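Local coordinates for putative type VI secretion protein (Escherichia coli, PDB 4HH5) that probably hydrolyses ATP as a ClpA/ClpB-family chaperone of type VI secretion, this chain being its mostly helical N-terminal domain, at residues A[17-22]-A[45-50]; A[99-104]-A[119-124]; A[34-39]-A[83-88]. One frame throughout, in Å; residues are numbered along the deposited sequence. Where two conformers were deposited one is given.

How the contacts relate
All three contacts lie within the Clp R region of the N-terminal domain. Contacts 1 and 2 are helix crossings on opposite sides of the chain's centre, their own centres about 17 Å apart, while contact 3 sits further out, about 18 Å from the chain's centre to its own. Contact 2 is the buried one, a close alanine packing without a direct polar bond; contact 1, partly buried, adds a glutamine side chain bonded to a backbone carbonyl. Contact 3 joins a mostly irregular segment carrying strand 37-38 to a peripheral loop through a serine-to-backbone bond and a proline. Helix 17-32 leads from contact 1 into strand 37-38 of contact 3, which returns through helix 40-50.

Contact 1 (A[17-22]-A[45-50]); sequences HYCARA and LKLLEQ
The carbonyl O of Y18 is gripped by two donors: A22 N, in the regular helical bond, and Q50 NE2 of the other helix, at 2.9 Å and nearly straight (165°). The amide nitrogen comes from above the carbonyl plane. Q50 has CG beside its own backbone N and runs on extended, which lays NE2 over the centre of the Y18 ring, 3.2 Å above its plane, with amide and ring turned 81° apart. The R21 guanidinium, its chain bent at chi3, stacks on the same amide with planes 22° apart. This polar cluster bridges helices 17-32 and 40-50, which cross steeply in the mainly helical Clp N-terminal domain. Next to it the contact is apolar: L47 CD2 sits 3.6 Å from A22 CB and 3.8 Å from Y18 CE2, meeting the ring obliquely, while C19 SG touches the same methyl. A22 and K46 are the closest pair by CA, and K46 CB rests 3.4 Å from A22 O before its chain turns off at chi2 toward E49 OE1, a salt bridge. Y18 CG stands anti to the backbone N, sending OH past Q50 CB to accept from E52 N, just beyond helix 40-50.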
ATOM      1  N   HIS A  17       2.676 -10.720   5.165  0.50 18.37           N
ATOM      2  CA  HIS A  17       4.002 -10.859   4.574  0.50 19.39           C
ATOM      3  C   HIS A  17       4.238 -10.167   3.230  0.50 21.08           C
ATOM      4  O   HIS A  17       5.295  -9.569   3.040  0.50 21.12           O
ATOM      5  CB  HIS A  17       4.519 -12.302   4.664  0.50 21.43           C
ATOM      6  CG  HIS A  17       4.758 -12.743   6.081  0.50 25.91           C
ATOM      7  ND1 HIS A  17       5.290 -11.883   7.033  0.50 28.37           N
ATOM      8  CD2 HIS A  17       4.536 -13.945   6.660  0.50 28.59           C
ATOM      9  CE1 HIS A  17       5.360 -12.582   8.152  0.50 28.14           C
ATOM     10  NE2 HIS A  17       4.930 -13.828   7.979  0.50 28.54           N
ATOM     11  N   TYR A  18       3.226 -10.155   2.354  1.00 16.14           N
ATOM     12  CA  TYR A  18       3.261  -9.488   1.045  1.00 14.84           C
ATOM     13  C   TYR A  18       3.500  -7.962   1.187  1.00 16.85           C
ATOM     14  O   TYR A  18       4.419  -7.420   0.569  1.00 15.83           O
ATOM     15  CB  TYR A  18       1.943  -9.761   0.307  1.00 15.51           C
ATOM     16  CG  TYR A  18       1.948  -9.351  -1.143  1.00 16.94           C
ATOM     17  CD1 TYR A  18       2.444 -10.201  -2.123  1.00 18.89           C
ATOM     18  CD2 TYR A  18       1.432  -8.123  -1.542  1.00 17.13           C
ATOM     19  CE1 TYR A  18       2.443  -9.833  -3.466  1.00 19.56           C
ATOM     20  CE2 TYR A  18       1.449  -7.734  -2.882  1.00 17.39           C
ATOM     21  CZ  TYR A  18       1.955  -8.595  -3.841  1.00 21.16           C
ATOM     22  OH  TYR A  18       1.954  -8.239  -5.166  1.00 20.28           O
ATOM     23  N   CYS A  19       2.688  -7.302   2.029  1.00 14.21           N
ATOM     24  CA  CYS A  19       2.755  -5.864   2.316  1.00 15.22           C
ATOM     25  C   CYS A  19       4.009  -5.489   3.070  1.00 17.85           C
ATOM     26  O   CYS A  19       4.529  -4.404   2.827  1.00 17.20           O
ATOM     27  CB  CYS A  19       1.511  -5.387   3.055  1.00 16.50           C
ATOM     28  SG  CYS A  19       0.010  -5.424   2.058  1.00 21.08           S
ATOM     29  N   ALA A  20       4.449  -6.331   4.029  1.00 15.68           N
ATOM     30  CA  ALA A  20       5.672  -6.084   4.796  1.00 16.57           C
ATOM     31  C   ALA A  20       6.900  -6.124   3.882  1.00 21.09           C
ATOM     32  O   ALA A  20       7.733  -5.220   3.951  1.00 20.77           O
ATOM     33  CB  ALA A  20       5.817  -7.087   5.932  1.00 17.79           C
ATOM     34  N   ARG A  21       6.996  -7.158   3.013  1.00 18.45           N
ATOM     35  CA  ARG A  21       8.071  -7.337   2.024  1.00 18.12           C
ATOM     36  C   ARG A  21       8.139  -6.103   1.099  1.00 20.48           C
ATOM     37  O   ARG A  21       9.231  -5.598   0.835  1.00 19.11           O
ATOM     38  CB  ARG A  21       7.799  -8.605   1.186  1.00 19.74           C
ATOM     39  CG  ARG A  21       8.961  -9.117   0.357  1.00 31.39           C
ATOM     40  CD  ARG A  21       8.660 -10.531  -0.139  1.00 42.68           C
ATOM     41  NE  ARG A  21       8.040 -10.538  -1.467  1.00 51.23           N
ATOM     42  CZ  ARG A  21       6.891 -11.137  -1.775  1.00 62.37           C
ATOM     43  NH1 ARG A  21       6.201 -11.788  -0.841  1.00 45.44           N
ATOM     44  NH2 ARG A  21       6.424 -11.093  -3.014  1.00 48.08           N
ATOM     45  N   ALA A  22       6.969  -5.617   0.627  1.00 16.79           N
ATOM     46  CA  ALA A  22       6.882  -4.430  -0.231  1.00 16.25           C
ATOM     47  C   ALA A  22       7.302  -3.168   0.519  1.00 18.78           C
ATOM     48  O   ALA A  22       7.939  -2.296  -0.076  1.00 16.85           O
ATOM     49  CB  ALA A  22       5.471  -4.274  -0.784  1.00 16.73           C
ATOM     50  N   LEU A  45       4.473   1.212  -5.646  1.00 17.15           N
ATOM     51  CA  LEU A  45       5.403   0.797  -6.694  1.00 17.87           C
ATOM     52  C   LEU A  45       5.889  -0.628  -6.391  1.00 19.72           C
ATOM     53  O   LEU A  45       5.826  -1.490  -7.261  1.00 19.11           O
ATOM     54  CB  LEU A  45       6.587   1.780  -6.748  1.00 18.93           C
ATOM     55  CG  LEU A  45       7.625   1.587  -7.858  1.00 25.42           C
ATOM     56  CD1 LEU A  45       8.089   2.904  -8.377  1.00 26.58           C
ATOM     57  CD2 LEU A  45       8.850   0.835  -7.348  1.00 29.45           C
ATOM     58  N   LYS A  46       6.354  -0.867  -5.152  1.00 16.32           N
ATOM     59  CA  LYS A  46       6.864  -2.164  -4.724  1.00 16.47           C
ATOM     60  C   LYS A  46       5.790  -3.218  -4.605  1.00 19.54           C
ATOM     61  O   LYS A  46       6.067  -4.378  -4.915  1.00 19.01           O
ATOM     62  CB  LYS A  46       7.713  -2.055  -3.459  1.00 19.73           C
ATOM     63  CG  LYS A  46       9.072  -1.404  -3.726  1.00 24.50           C
ATOM     64  CD  LYS A  46      10.038  -2.382  -4.398  1.00 29.78           C
ATOM     65  CE  LYS A  46      11.206  -1.680  -5.039  1.00 40.87           C
ATOM     66  NZ  LYS A  46      12.056  -2.629  -5.799  1.00 48.72           N
ATOM     67  N   LEU A  47       4.554  -2.821  -4.238  1.00 15.78           N
ATOM     68  CA  LEU A  47       3.436  -3.764  -4.202  1.00 16.18           C
ATOM     69  C   LEU A  47       3.147  -4.272  -5.627  1.00 21.84           C
ATOM     70  O   LEU A  47       3.076  -5.483  -5.848  1.00 21.01           O
ATOM     71  CB  LEU A  47       2.176  -3.136  -3.582  1.00 15.92           C
ATOM     72  CG  LEU A  47       2.160  -2.988  -2.049  1.00 19.51           C
ATOM     73  CD1 LEU A  47       1.100  -1.962  -1.622  1.00 19.63           C
ATOM     74  CD2 LEU A  47       1.873  -4.330  -1.360  1.00 17.55           C
ATOM     75  N   LEU A  48       3.039  -3.343  -6.597  1.00 19.64           N
ATOM     76  CA  LEU A  48       2.796  -3.673  -8.005  1.00 20.27           C
ATOM     77  C   LEU A  48       3.972  -4.427  -8.608  1.00 24.90           C
ATOM     78  O   LEU A  48       3.764  -5.277  -9.471  1.00 24.69           O
ATOM     79  CB  LEU A  48       2.466  -2.418  -8.838  1.00 20.60           C
ATOM     80  CG  LEU A  48       1.191  -1.646  -8.465  1.00 25.86           C
ATOM     81  CD1 LEU A  48       1.080  -0.394  -9.288  1.00 27.02           C
ATOM     82  CD2 LEU A  48      -0.078  -2.502  -8.639  1.00 28.15           C
ATOM     83  N   GLU A  49       5.205  -4.158  -8.123  1.00 21.65           N
ATOM     84  CA  GLU A  49       6.395  -4.872  -8.580  1.00 21.00           C
ATOM     85  C   GLU A  49       6.348  -6.361  -8.209  1.00 23.77           C
ATOM     86  O   GLU A  49       6.816  -7.206  -8.980  1.00 22.60           O
ATOM     87  CB  GLU A  49       7.666  -4.220  -8.057  1.00 21.94           C
ATOM     88  CG  GLU A  49       8.888  -4.739  -8.776  1.00 29.32           C
ATOM     89  CD  GLU A  49      10.120  -3.874  -8.659  1.00 38.06           C
ATOM     90  OE1 GLU A  49      10.058  -2.833  -7.968  1.00 37.89           O
ATOM     91  OE2 GLU A  49      11.136  -4.221  -9.299  1.00 26.01           O
ATOM     92  N   GLN A  50       5.771  -6.680  -7.043  1.00 19.42           N
ATOM     93  CA  GLN A  50       5.601  -8.070  -6.604  1.00 19.25           C
ATOM     94  C   GLN A  50       4.538  -8.719  -7.503  1.00 23.96           C
ATOM     95  O   GLN A  50       4.665  -9.887  -7.852  1.00 25.15           O
ATOM     96  CB  GLN A  50       5.251  -8.136  -5.106  1.00 19.98           C
ATOM     97  CG  GLN A  50       6.418  -7.672  -4.237  1.00 22.18           C
ATOM     98  CD  GLN A  50       6.197  -7.654  -2.741  1.00 30.02           C
ATOM     99  OE1 GLN A  50       7.128  -7.383  -1.987  1.00 26.64           O
ATOM    100  NE2 GLN A  50       4.989  -7.939  -2.263  1.00 17.01           N
TER

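Contact 2 (A[99-104]-A[119-124]); sequences KQAWMV and LGALTE
Segments 99-104 and 119-124, on helices 92-107 and 115-124 of the Clp N-terminal domain, cross at 110°, their local axes only 8.2 Å apart, a separation allowed by small residues at the crossing. The tight part is A121, whose CB points into helix 92-107 and lies 3.7 Å from A101 N, against backbone rather than a long side chain. A101 CB and Q100 CB flank that methyl, the latter at 4.0 Å from A121 CB. G120 has no side chain facing V104, and the valine methyl lies over the backbone of 120-121, V104 CG2 coming to 4.2 Å from A121 N. V104 also meets Q142 of helix 142-147.

The looser side is polar and wet. Q100 keeps CG beside its backbone N (chi1 -75°) and extends past the crossing, so that its amide reaches the other helix through a water. OE1 accepts from N125 ND2, just after helix 115-124, and the water bridges Q100 OE1 and A121 O. That water donates to A121 O at 2.7 Å and, in a weak bond, to Q100 OE1, also at 2.7 Å.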
ATOM      1  N   LYS A  99      -2.299   3.327   9.546  1.00 18.83           N
ATOM      2  CA  LYS A  99      -3.246   3.437  10.655  1.00 18.89           C
ATOM      3  C   LYS A  99      -4.692   3.303  10.167  1.00 19.91           C
ATOM      4  O   LYS A  99      -5.471   2.564  10.767  1.00 19.09           O
ATOM      5  CB  LYS A  99      -2.952   4.766  11.384  1.00 22.06           C
ATOM      6  CG  LYS A  99      -4.050   5.437  12.164  1.00 40.92           C
ATOM      7  CD  LYS A  99      -3.488   6.688  12.822  1.00 50.35           C
ATOM      8  CE  LYS A  99      -4.552   7.649  13.280  1.00 61.99           C
ATOM      9  NZ  LYS A  99      -3.950   8.895  13.823  1.00 69.91           N
ATOM     10  N   GLN A 100      -5.031   3.980   9.060  1.00 15.35           N
ATOM     11  CA  GLN A 100      -6.376   3.895   8.487  1.00 14.96           C
ATOM     12  C   GLN A 100      -6.678   2.532   7.888  1.00 18.48           C
ATOM     13  O   GLN A 100      -7.807   2.049   8.020  1.00 17.79           O
ATOM     14  CB  GLN A 100      -6.630   5.032   7.505  1.00 15.99           C
ATOM     15  CG  GLN A 100      -6.866   6.347   8.271  1.00 22.10           C
ATOM     16  CD  GLN A 100      -7.149   7.533   7.400  1.00 39.41           C
ATOM     17  OE1 GLN A 100      -6.746   7.594   6.237  1.00 33.66           O
ATOM     18  NE2 GLN A 100      -7.852   8.514   7.957  1.00 35.34           N
ATOM     19  N   ALA A 101      -5.669   1.896   7.267  1.00 15.77           N
ATOM     20  CA  ALA A 101      -5.812   0.554   6.693  1.00 16.34           C
ATOM     21  C   ALA A 101      -6.059  -0.458   7.807  1.00 20.92           C
ATOM     22  O   ALA A 101      -6.873  -1.364   7.632  1.00 20.12           O
ATOM     23  CB  ALA A 101      -4.576   0.171   5.901  1.00 17.07           C
ATOM     24  N   TRP A 102      -5.384  -0.284   8.968  1.00 18.74           N
ATOM     25  CA  TRP A 102      -5.602  -1.160  10.124  1.00 19.07           C
ATOM     26  C   TRP A 102      -7.025  -0.979  10.650  1.00 21.77           C
ATOM     27  O   TRP A 102      -7.687  -1.955  11.004  1.00 20.09           O
ATOM     28  CB  TRP A 102      -4.579  -0.896  11.246  1.00 18.62           C
ATOM     29  CG  TRP A 102      -4.940  -1.549  12.556  1.00 20.36           C
ATOM     30  CD1 TRP A 102      -5.090  -0.931  13.761  1.00 23.57           C
ATOM     31  CD2 TRP A 102      -5.265  -2.935  12.772  1.00 21.02           C
ATOM     32  NE1 TRP A 102      -5.459  -1.844  14.720  1.00 23.88           N
ATOM     33  CE2 TRP A 102      -5.588  -3.080  14.139  1.00 25.35           C
ATOM     34  CE3 TRP A 102      -5.341  -4.067  11.934  1.00 22.87           C
ATOM     35  CZ2 TRP A 102      -5.966  -4.310  14.693  1.00 25.03           C
ATOM     36  CZ3 TRP A 102      -5.719  -5.284  12.483  1.00 24.76           C
ATOM     37  CH2 TRP A 102      -6.020  -5.399  13.848  1.00 25.49           C
ATOM     38  N   MET A 103      -7.494   0.272  10.691  1.00 18.54           N
ATOM     39  CA  MET A 103      -8.840   0.569  11.157  1.00 18.40           C
ATOM     40  C   MET A 103      -9.891  -0.037  10.234  1.00 20.77           C
ATOM     41  O   MET A 103     -10.851  -0.628  10.737  1.00 18.34           O
ATOM     42  CB  MET A 103      -9.010   2.059  11.452  1.00 21.13           C
ATOM     43  CG  MET A 103      -8.148   2.479  12.657  1.00 25.70           C
ATOM     44  SD  MET A 103      -8.290   4.180  13.214  1.00 31.09           S
ATOM     45  CE  MET A 103      -7.532   5.011  11.901  1.00 28.00           C
ATOM     46  N   VAL A 104      -9.634  -0.020   8.901  1.00 17.21           N
ATOM     47  CA  VAL A 104     -10.492  -0.659   7.880  1.00 17.27           C
ATOM     48  C   VAL A 104     -10.541  -2.188   8.138  1.00 21.89           C
ATOM     49  O   VAL A 104     -11.632  -2.767   8.217  1.00 21.23           O
ATOM     50  CB  VAL A 104     -10.032  -0.316   6.427  1.00 20.57           C
ATOM     51  CG1 VAL A 104     -10.673  -1.242   5.393  1.00 21.04           C
ATOM     52  CG2 VAL A 104     -10.327   1.143   6.080  1.00 20.07           C
ATOM     53  N   LEU A 119      -5.903  -0.165  -0.022  1.00 19.68           N
ATOM     54  CA  LEU A 119      -6.717   0.383  -1.101  1.00 19.88           C
ATOM     55  C   LEU A 119      -8.006   0.987  -0.551  1.00 24.24           C
ATOM     56  O   LEU A 119      -8.385   2.086  -0.956  1.00 24.39           O
ATOM     57  CB  LEU A 119      -7.001  -0.662  -2.191  1.00 20.25           C
ATOM     58  CG  LEU A 119      -7.661  -0.127  -3.449  1.00 25.02           C
ATOM     59  CD1 LEU A 119      -6.760   0.874  -4.169  1.00 25.20           C
ATOM     60  CD2 LEU A 119      -8.026  -1.250  -4.370  1.00 27.78           C
ATOM     61  N   GLY A 120      -8.620   0.299   0.411  1.00 21.49           N
ATOM     62  CA  GLY A 120      -9.824   0.772   1.084  1.00 21.24           C
ATOM     63  C   GLY A 120      -9.591   2.083   1.803  1.00 24.21           C
ATOM     64  O   GLY A 120     -10.411   3.002   1.715  1.00 23.06           O
ATOM     65  N   ALA A 121      -8.433   2.191   2.478  1.00 20.75           N
ATOM     66  CA  ALA A 121      -8.022   3.403   3.178  1.00 20.41           C
ATOM     67  C   ALA A 121      -7.822   4.551   2.168  1.00 23.16           C
ATOM     68  O   ALA A 121      -8.348   5.644   2.375  1.00 21.53           O
ATOM     69  CB  ALA A 121      -6.745   3.148   3.960  1.00 21.27           C
ATOM     70  N   LEU A 122      -7.140   4.264   1.048  1.00 21.52           N
ATOM     71  CA  LEU A 122      -6.860   5.212  -0.033  1.00 23.11           C
ATOM     72  C   LEU A 122      -8.108   5.772  -0.723  1.00 27.27           C
ATOM     73  O   LEU A 122      -8.170   6.975  -0.983  1.00 26.04           O
ATOM     74  CB  LEU A 122      -5.917   4.586  -1.070  1.00 23.96           C
ATOM     75  CG  LEU A 122      -5.242   5.564  -2.022  1.00 30.66           C
ATOM     76  CD1 LEU A 122      -4.191   6.402  -1.283  1.00 31.43           C
ATOM     77  CD2 LEU A 122      -4.632   4.831  -3.212  1.00 34.29           C
ATOM     78  N   THR A 123      -9.092   4.913  -1.019  1.00 24.04           N
ATOM     79  CA  THR A 123     -10.331   5.328  -1.688  1.00 24.09           C
ATOM     80  C   THR A 123     -11.199   6.260  -0.811  1.00 27.71           C
ATOM     81  O   THR A 123     -11.968   7.065  -1.340  1.00 25.95           O
ATOM     82  CB  THR A 123     -11.049   4.105  -2.305  1.00 32.55           C
ATOM     83  OG1 THR A 123     -11.931   4.530  -3.346  1.00 36.10           O
ATOM     84  CG2 THR A 123     -11.798   3.270  -1.278  1.00 29.56           C
ATOM     85  N   GLU A 124     -11.055   6.145   0.525  1.00 24.75           N
ATOM     86  CA  GLU A 124     -11.769   6.965   1.514  1.00 26.04           C
ATOM     87  C   GLU A 124     -10.988   8.231   1.880  1.00 29.46           C
ATOM     88  O   GLU A 124     -11.571   9.181   2.400  1.00 30.30           O
ATOM     89  CB  GLU A 124     -12.090   6.141   2.770  1.00 28.02           C
ATOM     90  CG  GLU A 124     -13.322   5.260   2.617  1.00 42.42           C
ATOM     91  CD  GLU A 124     -14.682   5.916   2.804  1.00 71.61           C
ATOM     92  OE1 GLU A 124     -14.740   7.084   3.253  1.00 72.46           O
ATOM     93  OE2 GLU A 124     -15.699   5.239   2.523  1.00 65.30           O
TER
HETATM   94  O   HOH W   1      -8.808   6.459   4.892  1.00 27.86           O

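Contact 3 (A[34-39]-A[83-88]); sequences AHAEIT and SVRSRP
S83 and P88 hold A36 from the two ends of segment 83-88. The S83 hydroxyl takes the crowded place between its backbone N and carbonyl carbon (chi1 48°), which turns OG onto A36 N: the amide donates to it at 2.8 Å, almost straight at 165°, with A36 CB alongside OG. H35 CB points away from the other segment, yet the ring edge lies by S83 N, 3.8 Å from H35 CD2; this amide is buried without a polar partner. R85 lays its CB against A36 CA, and its extended chain turns back so that NH1 donates to R87 O in the guanidinium plane. P88 faces the other segment: its CB is 3.4 Å from H35 O, its CA makes a CH...O contact with A36 O, and its side chain crosses that of I38 obliquely, I38 CG1 3.8 Å from P88 CB. A water lies within reach of H35 O and R85 O. A34 is the C-prime residue of the Schellman motif ending helix 17-32. The chain then enters strand 37-38, parallel to 89-90; I38 is backbone-bonded to Q89 and, just past that strand, A91, and A36 to Q89, while I38 and P88 rest on C30 of helix 17-32.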
ATOM      1  N   ALA A  34      18.850   7.914  -1.604  1.00 34.79           N
ATOM      2  CA  ALA A  34      19.181   8.776  -0.459  1.00 35.79           C
ATOM      3  C   ALA A  34      18.032   9.685   0.018  1.00 41.20           C
ATOM      4  O   ALA A  34      18.287  10.713   0.660  1.00 41.37           O
ATOM      5  CB  ALA A  34      20.455   9.581  -0.732  1.00 36.56           C
ATOM      6  N   HIS A  35      16.769   9.276  -0.259  1.00 37.97           N
ATOM      7  CA  HIS A  35      15.567  10.024   0.116  1.00 38.07           C
ATOM      8  C   HIS A  35      15.184   9.900   1.575  1.00 39.52           C
ATOM      9  O   HIS A  35      15.322   8.827   2.165  1.00 39.44           O
ATOM     10  CB  HIS A  35      14.397   9.715  -0.821  1.00 39.63           C
ATOM     11  CG  HIS A  35      14.596  10.274  -2.196  1.00 43.79           C
ATOM     12  ND1 HIS A  35      14.357   9.520  -3.327  1.00 46.00           N
ATOM     13  CD2 HIS A  35      15.034  11.496  -2.575  1.00 46.27           C
ATOM     14  CE1 HIS A  35      14.635  10.306  -4.353  1.00 45.76           C
ATOM     15  NE2 HIS A  35      15.052  11.504  -3.949  1.00 46.27           N
ATOM     16  N   ALA A  36      14.731  11.017   2.170  1.00 33.62           N
ATOM     17  CA  ALA A  36      14.375  11.054   3.586  1.00 32.74           C
ATOM     18  C   ALA A  36      13.102  10.305   3.944  1.00 33.40           C
ATOM     19  O   ALA A  36      13.038   9.724   5.026  1.00 32.97           O
ATOM     20  CB  ALA A  36      14.284  12.493   4.079  1.00 33.56           C
ATOM     21  N   GLU A  37      12.068  10.356   3.085  1.00 28.41           N
ATOM     22  CA  GLU A  37      10.786   9.752   3.454  1.00 27.42           C
ATOM     23  C   GLU A  37      10.217   8.655   2.561  1.00 28.57           C
ATOM     24  O   GLU A  37      10.198   8.787   1.342  1.00 27.69           O
ATOM     25  CB  GLU A  37       9.738  10.835   3.759  1.00 29.05           C
ATOM     26  CG  GLU A  37      10.145  11.763   4.920  1.00 44.31           C
ATOM     27  CD  GLU A  37       9.119  12.787   5.346  1.00 67.39           C
ATOM     28  OE1 GLU A  37       9.114  13.229   6.499  1.00 64.94           O
ATOM     29  OE2 GLU A  37       8.257  13.227   4.433  1.00 59.63           O
ATOM     30  N   ILE A  38       9.706   7.587   3.193  1.00 24.38           N
ATOM     31  CA  ILE A  38       9.061   6.469   2.501  1.00 23.80           C
ATOM     32  C   ILE A  38       7.593   6.877   2.366  1.00 27.31           C
ATOM     33  O   ILE A  38       6.896   7.028   3.374  1.00 27.03           O
ATOM     34  CB  ILE A  38       9.242   5.110   3.247  1.00 26.61           C
ATOM     35  CG1 ILE A  38      10.726   4.823   3.550  1.00 26.54           C
ATOM     36  CG2 ILE A  38       8.612   3.961   2.445  1.00 26.77           C
ATOM     37  CD1 ILE A  38      10.993   4.034   4.801  1.00 30.23           C
ATOM     38  N   THR A  39       7.150   7.111   1.123  1.00 23.13           N
ATOM     39  CA  THR A  39       5.792   7.566   0.831  1.00 22.47           C
ATOM     40  C   THR A  39       4.870   6.408   0.390  1.00 25.49           C
ATOM     41  O   THR A  39       5.388   5.356  -0.012  1.00 23.85           O
ATOM     42  CB  THR A  39       5.836   8.622  -0.279  1.00 26.55           C
ATOM     43  OG1 THR A  39       6.168   7.963  -1.498  1.00 28.03           O
ATOM     44  CG2 THR A  39       6.796   9.784   0.018  1.00 22.92           C
ATOM     45  N   SER A  83      16.576  14.288  -0.484  1.00 47.51           N
ATOM     46  CA  SER A  83      16.391  14.865   0.832  1.00 47.05           C
ATOM     47  C   SER A  83      17.217  14.013   1.693  1.00 50.21           C
ATOM     48  O   SER A  83      16.911  12.848   1.991  1.00 50.44           O
ATOM     49  CB  SER A  83      14.933  14.865   1.261  1.00 50.63           C
ATOM     50  OG  SER A  83      14.363  13.586   1.044  1.00 59.71           O
ATOM     51  N   VAL A  84      18.361  14.570   1.958  1.00 45.09           N
ATOM     52  CA  VAL A  84      19.446  13.943   2.660  1.00 44.35           C
ATOM     53  C   VAL A  84      19.140  13.270   3.941  1.00 47.10           C
ATOM     54  O   VAL A  84      18.837  13.919   4.940  1.00 46.08           O
ATOM     55  CB  VAL A  84      20.709  14.814   2.742  1.00 48.25           C
ATOM     56  CG1 VAL A  84      21.950  13.939   2.801  1.00 48.13           C
ATOM     57  CG2 VAL A  84      20.776  15.767   1.566  1.00 48.07           C
ATOM     58  N   ARG A  85      19.304  11.949   3.910  1.00 44.04           N
ATOM     59  CA  ARG A  85      19.201  11.071   5.049  1.00 43.87           C
ATOM     60  C   ARG A  85      19.981   9.803   4.746  1.00 48.03           C
ATOM     61  O   ARG A  85      19.847   9.249   3.648  1.00 47.68           O
ATOM     62  CB  ARG A  85      17.741  10.769   5.432  1.00 43.72           C
ATOM     63  CG  ARG A  85      17.626  10.618   6.930  1.00 52.68           C
ATOM     64  CD  ARG A  85      16.237  10.911   7.479  1.00 62.85           C
ATOM     65  NE  ARG A  85      16.291  11.152   8.925  1.00 71.17           N
ATOM     66  CZ  ARG A  85      16.428  10.195   9.841  1.00 85.47           C
ATOM     67  NH1 ARG A  85      16.497   8.929   9.476  1.00 72.36           N
ATOM     68  NH2 ARG A  85      16.495  10.513  11.119  1.00 73.71           N
ATOM     69  N   SER A  86      20.823   9.362   5.708  1.00 44.91           N
ATOM     70  CA  SER A  86      21.596   8.125   5.589  1.00 45.17           C
ATOM     71  C   SER A  86      20.597   6.980   5.570  1.00 50.00           C
ATOM     72  O   SER A  86      20.844   5.932   4.962  1.00 50.17           O
ATOM     73  CB  SER A  86      22.499   7.935   6.799  1.00 48.70           C
ATOM     74  OG  SER A  86      23.844   8.251   6.462  1.00 56.86           O
ATOM     75  N   ARG A  87      19.462   7.173   6.270  1.00 45.64           N
ATOM     76  CA  ARG A  87      18.422   6.160   6.340  1.00 45.85           C
ATOM     77  C   ARG A  87      17.026   6.762   6.332  1.00 46.32           C
ATOM     78  O   ARG A  87      16.768   7.704   7.027  1.00 46.60           O
ATOM     79  CB  ARG A  87      18.655   5.229   7.537  1.00 49.34           C
ATOM     80  CG  ARG A  87      19.054   3.838   7.075  1.00 67.01           C
ATOM     81  N   PRO A  88      16.072   6.198   5.578  1.00 39.67           N
ATOM     82  CA  PRO A  88      14.744   6.805   5.485  1.00 38.03           C
ATOM     83  C   PRO A  88      13.810   6.484   6.633  1.00 36.68           C
ATOM     84  O   PRO A  88      13.971   5.502   7.374  1.00 35.30           O
ATOM     85  CB  PRO A  88      14.201   6.262   4.145  1.00 40.13           C
ATOM     86  CG  PRO A  88      15.422   5.620   3.476  1.00 45.36           C
ATOM     87  CD  PRO A  88      16.230   5.104   4.618  1.00 41.11           C
TER
HETATM   88  O   HOH W   2      18.141   7.392   2.302  1.00 32.60           O